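Local coordinates for acyl-CoA Binding Protein (Moniliophthora perniciosa, PDB 3FP5), which probably binds long-chain acyl-CoA esters and carries them in the cell, as its family of small helical lipid-binding proteins does, at residues Y35-Q40 with Y77-E82. Numbering follows the deposited sequence.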
ATOM      1  N   TYR A  35      -2.557   1.390  -3.041  1.00 14.06           N
ATOM      2  CA  TYR A  35      -3.038   0.758  -4.268  1.00 12.64           C
ATOM      3  C   TYR A  35      -1.953   0.752  -5.334  1.00 11.94           C
ATOM      4  O   TYR A  35      -1.660  -0.291  -5.935  1.00 12.52           O
ATOM      5  CB  TYR A  35      -4.279   1.467  -4.835  1.00 11.55           C
ATOM      6  CG  TYR A  35      -4.755   0.826  -6.126  1.00 11.24           C
ATOM      7  CD1 TYR A  35      -5.506  -0.339  -6.102  1.00 14.64           C
ATOM      8  CD2 TYR A  35      -4.404   1.354  -7.372  1.00 13.84           C
ATOM      9  CE1 TYR A  35      -5.929  -0.947  -7.274  1.00 17.08           C
ATOM     10  CE2 TYR A  35      -4.822   0.754  -8.549  1.00 14.22           C
ATOM     11  CZ  TYR A  35      -5.584  -0.397  -8.494  1.00 16.42           C
ATOM     12  OH  TYR A  35      -5.999  -1.007  -9.653  1.00 18.86           O
ATOM     13  N   LYS A  36      -1.356   1.918  -5.563  1.00 11.17           N
ATOM     14  CA  LYS A  36      -0.446   2.058  -6.689  1.00 10.61           C
ATOM     15  C   LYS A  36       0.777   1.159  -6.488  1.00 12.87           C
ATOM     16  O   LYS A  36       1.224   0.492  -7.426  1.00 14.01           O
ATOM     17  CB  LYS A  36      -0.066   3.530  -6.942  1.00 12.14           C
ATOM     18  CG  LYS A  36       0.932   4.141  -5.964  1.00 13.97           C
ATOM     19  CD  LYS A  36       0.952   5.662  -6.098  1.00 13.71           C
ATOM     20  CE  LYS A  36       2.015   6.285  -5.204  1.00 16.85           C
ATOM     21  NZ  LYS A  36       1.897   7.769  -5.124  1.00 20.81           N
ATOM     22  N   TYR A  37       1.282   1.092  -5.259  1.00 10.96           N
ATOM     23  CA  TYR A  37       2.442   0.237  -5.012  1.00  9.77           C
ATOM     24  C   TYR A  37       2.069  -1.240  -4.902  1.00 11.41           C
ATOM     25  O   TYR A  37       2.884  -2.111  -5.216  1.00 12.05           O
ATOM     26  CB  TYR A  37       3.278   0.727  -3.822  1.00 15.11           C
ATOM     27  CG  TYR A  37       4.082   1.951  -4.189  1.00 10.64           C
ATOM     28  CD1 TYR A  37       5.028   1.898  -5.215  1.00  9.39           C
ATOM     29  CD2 TYR A  37       3.878   3.169  -3.543  1.00 13.92           C
ATOM     30  CE1 TYR A  37       5.765   3.010  -5.562  1.00 11.43           C
ATOM     31  CE2 TYR A  37       4.602   4.297  -3.903  1.00 16.00           C
ATOM     32  CZ  TYR A  37       5.547   4.207  -4.919  1.00 15.50           C
ATOM     33  OH  TYR A  37       6.281   5.311  -5.292  1.00 16.35           O
ATOM     34  N   PHE A  38       0.842  -1.530  -4.462  1.00 12.10           N
ATOM     35  CA  PHE A  38       0.381  -2.907  -4.494  1.00 10.49           C
ATOM     36  C   PHE A  38       0.384  -3.455  -5.927  1.00 10.54           C
ATOM     37  O   PHE A  38       0.912  -4.533  -6.177  1.00 10.86           O
ATOM     38  CB  PHE A  38      -1.003  -3.068  -3.870  1.00 11.10           C
ATOM     39  CG  PHE A  38      -1.552  -4.458  -4.022  1.00 11.21           C
ATOM     40  CD1 PHE A  38      -1.168  -5.470  -3.149  1.00 12.96           C
ATOM     41  CD2 PHE A  38      -2.425  -4.764  -5.058  1.00 14.69           C
ATOM     42  CE1 PHE A  38      -1.665  -6.756  -3.294  1.00 15.72           C
ATOM     43  CE2 PHE A  38      -2.921  -6.048  -5.213  1.00 17.79           C
ATOM     44  CZ  PHE A  38      -2.543  -7.049  -4.335  1.00 15.27           C
ATOM     45  N   LYS A  39      -0.208  -2.710  -6.858  1.00 12.42           N
ATOM     46  CA  LYS A  39      -0.211  -3.131  -8.253  1.00 15.34           C
ATOM     47  C   LYS A  39       1.212  -3.209  -8.798  1.00 12.23           C
ATOM     48  O   LYS A  39       1.587  -4.192  -9.431  1.00 12.87           O
ATOM     49  CB  LYS A  39      -1.069  -2.189  -9.096  1.00 12.66           C
ATOM     50  CG  LYS A  39      -2.494  -2.117  -8.614  1.00 12.43           C
ATOM     51  CD  LYS A  39      -3.168  -3.480  -8.718  1.00 14.26           C
ATOM     52  CE  LYS A  39      -3.345  -3.892 -10.167  1.00 18.84           C
ATOM     53  NZ  LYS A  39      -4.292  -5.049 -10.279  1.00 22.55           N
ATOM     54  N   GLN A  40       2.010  -2.184  -8.522  1.00 10.36           N
ATOM     55  CA  GLN A  40       3.374  -2.125  -9.054  1.00 11.14           C
ATOM     56  C   GLN A  40       4.241  -3.273  -8.517  1.00 13.33           C
ATOM     57  O   GLN A  40       5.151  -3.764  -9.201  1.00 15.45           O
ATOM     58  CB  GLN A  40       4.002  -0.768  -8.735  1.00 11.85           C
ATOM     59  CG  GLN A  40       5.281  -0.466  -9.522  1.00 11.25           C
ATOM     60  CD  GLN A  40       5.044  -0.273 -11.023  1.00 11.05           C
ATOM     61  OE1 GLN A  40       3.919   0.015 -11.445  1.00 11.26           O
ATOM     62  NE2 GLN A  40       6.090  -0.434 -11.824  1.00 12.69           N
ATOM     63  N   TYR A  77       7.751  -2.767  -2.977  1.00  8.94           N
ATOM     64  CA  TYR A  77       7.717  -3.431  -1.665  1.00 13.48           C
ATOM     65  C   TYR A  77       8.076  -2.454  -0.559  1.00 15.26           C
ATOM     66  O   TYR A  77       7.382  -2.363   0.455  1.00 12.45           O
ATOM     67  CB  TYR A  77       8.742  -4.564  -1.577  1.00 10.85           C
ATOM     68  CG  TYR A  77       8.486  -5.780  -2.434  1.00 11.70           C
ATOM     69  CD1 TYR A  77       7.226  -6.050  -2.956  1.00 10.93           C
ATOM     70  CD2 TYR A  77       9.519  -6.678  -2.698  1.00 15.04           C
ATOM     71  CE1 TYR A  77       7.004  -7.182  -3.739  1.00 15.36           C
ATOM     72  CE2 TYR A  77       9.307  -7.803  -3.474  1.00 16.72           C
ATOM     73  CZ  TYR A  77       8.053  -8.050  -3.996  1.00 19.59           C
ATOM     74  OH  TYR A  77       7.846  -9.179  -4.762  1.00 20.92           O
ATOM     75  N   GLN A  78       9.179  -1.741  -0.760  1.00 13.25           N
ATOM     76  CA  GLN A  78       9.712  -0.845   0.257  1.00 14.33           C
ATOM     77  C   GLN A  78       8.754   0.307   0.562  1.00 14.87           C
ATOM     78  O   GLN A  78       8.452   0.591   1.724  1.00 13.54           O
ATOM     79  CB  GLN A  78      11.066  -0.302  -0.188  1.00 14.63           C
ATOM     80  CG  GLN A  78      11.669   0.643   0.825  1.00 23.95           C
ATOM     81  CD  GLN A  78      12.878   1.369   0.286  1.00 35.19           C
ATOM     82  OE1 GLN A  78      13.113   1.398  -0.924  1.00 39.47           O
ATOM     83  NE2 GLN A  78      13.656   1.961   1.184  1.00 42.38           N
ATOM     84  N   LYS A  79       8.271   0.964  -0.489  1.00 13.82           N
ATOM     85  CA  LYS A  79       7.364   2.090  -0.339  1.00 12.74           C
ATOM     86  C   LYS A  79       6.059   1.688   0.352  1.00 13.06           C
ATOM     87  O   LYS A  79       5.532   2.429   1.182  1.00 15.64           O
ATOM     88  CB  LYS A  79       7.072   2.709  -1.710  1.00 12.50           C
ATOM     89  CG  LYS A  79       8.283   3.401  -2.326  1.00 17.89           C
ATOM     90  CD  LYS A  79       8.848   4.422  -1.356  1.00 27.01           C
ATOM     91  CE  LYS A  79       9.985   5.221  -1.981  1.00 33.94           C
ATOM     92  NZ  LYS A  79      10.614   6.139  -0.987  1.00 34.40           N
ATOM     93  N   TYR A  80       5.539   0.518  -0.003  1.00 10.53           N
ATOM     94  CA  TYR A  80       4.289   0.023   0.568  1.00 10.72           C
ATOM     95  C   TYR A  80       4.474  -0.245   2.068  1.00 11.66           C
ATOM     96  O   TYR A  80       3.707   0.250   2.915  1.00 11.34           O
ATOM     97  CB  TYR A  80       3.846  -1.252  -0.169  1.00 11.07           C
ATOM     98  CG  TYR A  80       2.454  -1.726   0.186  1.00 13.34           C
ATOM     99  CD1 TYR A  80       1.376  -1.536  -0.682  1.00 11.31           C
ATOM    100  CD2 TYR A  80       2.214  -2.370   1.396  1.00 13.11           C
ATOM    101  CE1 TYR A  80       0.089  -1.981  -0.334  1.00 13.72           C
ATOM    102  CE2 TYR A  80       0.944  -2.812   1.741  1.00 12.31           C
ATOM    103  CZ  TYR A  80      -0.112  -2.615   0.881  1.00 15.73           C
ATOM    104  OH  TYR A  80      -1.364  -3.067   1.260  1.00 13.38           O
ATOM    105  N   VAL A  81       5.503  -1.023   2.398  1.00  9.39           N
ATOM    106  CA  VAL A  81       5.778  -1.344   3.804  1.00 10.81           C
ATOM    107  C   VAL A  81       6.027  -0.074   4.620  1.00 16.26           C
ATOM    108  O   VAL A  81       5.453   0.123   5.699  1.00 12.84           O
ATOM    109  CB  VAL A  81       6.974  -2.315   3.943  1.00  9.10           C
ATOM    110  CG1 VAL A  81       7.416  -2.426   5.420  1.00 13.11           C
ATOM    111  CG2 VAL A  81       6.612  -3.680   3.357  1.00 11.26           C
ATOM    112  N   GLU A  82       6.875   0.801   4.098  1.00 14.19           N
ATOM    113  CA  GLU A  82       7.188   2.035   4.799  1.00 15.03           C
ATOM    114  C   GLU A  82       5.971   2.937   5.040  1.00 14.80           C
ATOM    115  O   GLU A  82       5.864   3.559   6.102  1.00 16.67           O
ATOM    116  CB  GLU A  82       8.300   2.786   4.070  1.00 15.49           C
ATOM    117  CG  GLU A  82       9.653   2.140   4.289  1.00 20.03           C
ATOM    118  CD  GLU A  82      10.755   2.856   3.543  1.00 26.40           C
ATOM    119  OE1 GLU A  82      10.442   3.770   2.747  1.00 31.57           O
ATOM    120  OE2 GLU A  82      11.930   2.499   3.762  1.00 30.35           O
TER
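Tyr37 and Lys79 illustrate how an aromatic face and an aliphatic stem can join two helices. Followed outward, Tyr37 first offers CB to CB of Tyr80, 4.2 Å away at the point where the two backbones come nearest. With CG beside the backbone N (chi1 -75°), the ring runs alongside Lys79 rather than across it. Tyr37 CD2 and CE2 each lie 3.7 Å from Lys79 CB, which stands over the ring centre in a CH-pi contact. Farther out, Tyr37 CZ meets Lys79 CG at 3.9 Å, and the hydroxyl end skirts the same methylene. Lys36 CG lies over the opposite face nearer its rim, so the ring is sandwiched between two lysine stems. Without the ring, as with an alanine here, both stems would probably lose the surface they lie on, and a gap would open between the helices.

Tyr80 reaches from helix 73-91 past the backbone of Tyr37 and Phe38: its CG, anti to the backbone N (chi1 -171°), sends Tyr80 CE1 to within 3.9 Å of Phe38 CB, while its hydroxyl hydrogen-bonds a bound MES molecule, probably from the crystallisation liquor. The segments' axes pass 8.9 Å apart at 145°, a roughly antiparallel pairing of helices 28-42 and 73-91 within the all-helical acyl-CoA-binding fold. Helix 5-17 packs against Tyr80 through Phe8, Ala11, Val12 and Val15, and Val68, in a loop, touches Tyr37.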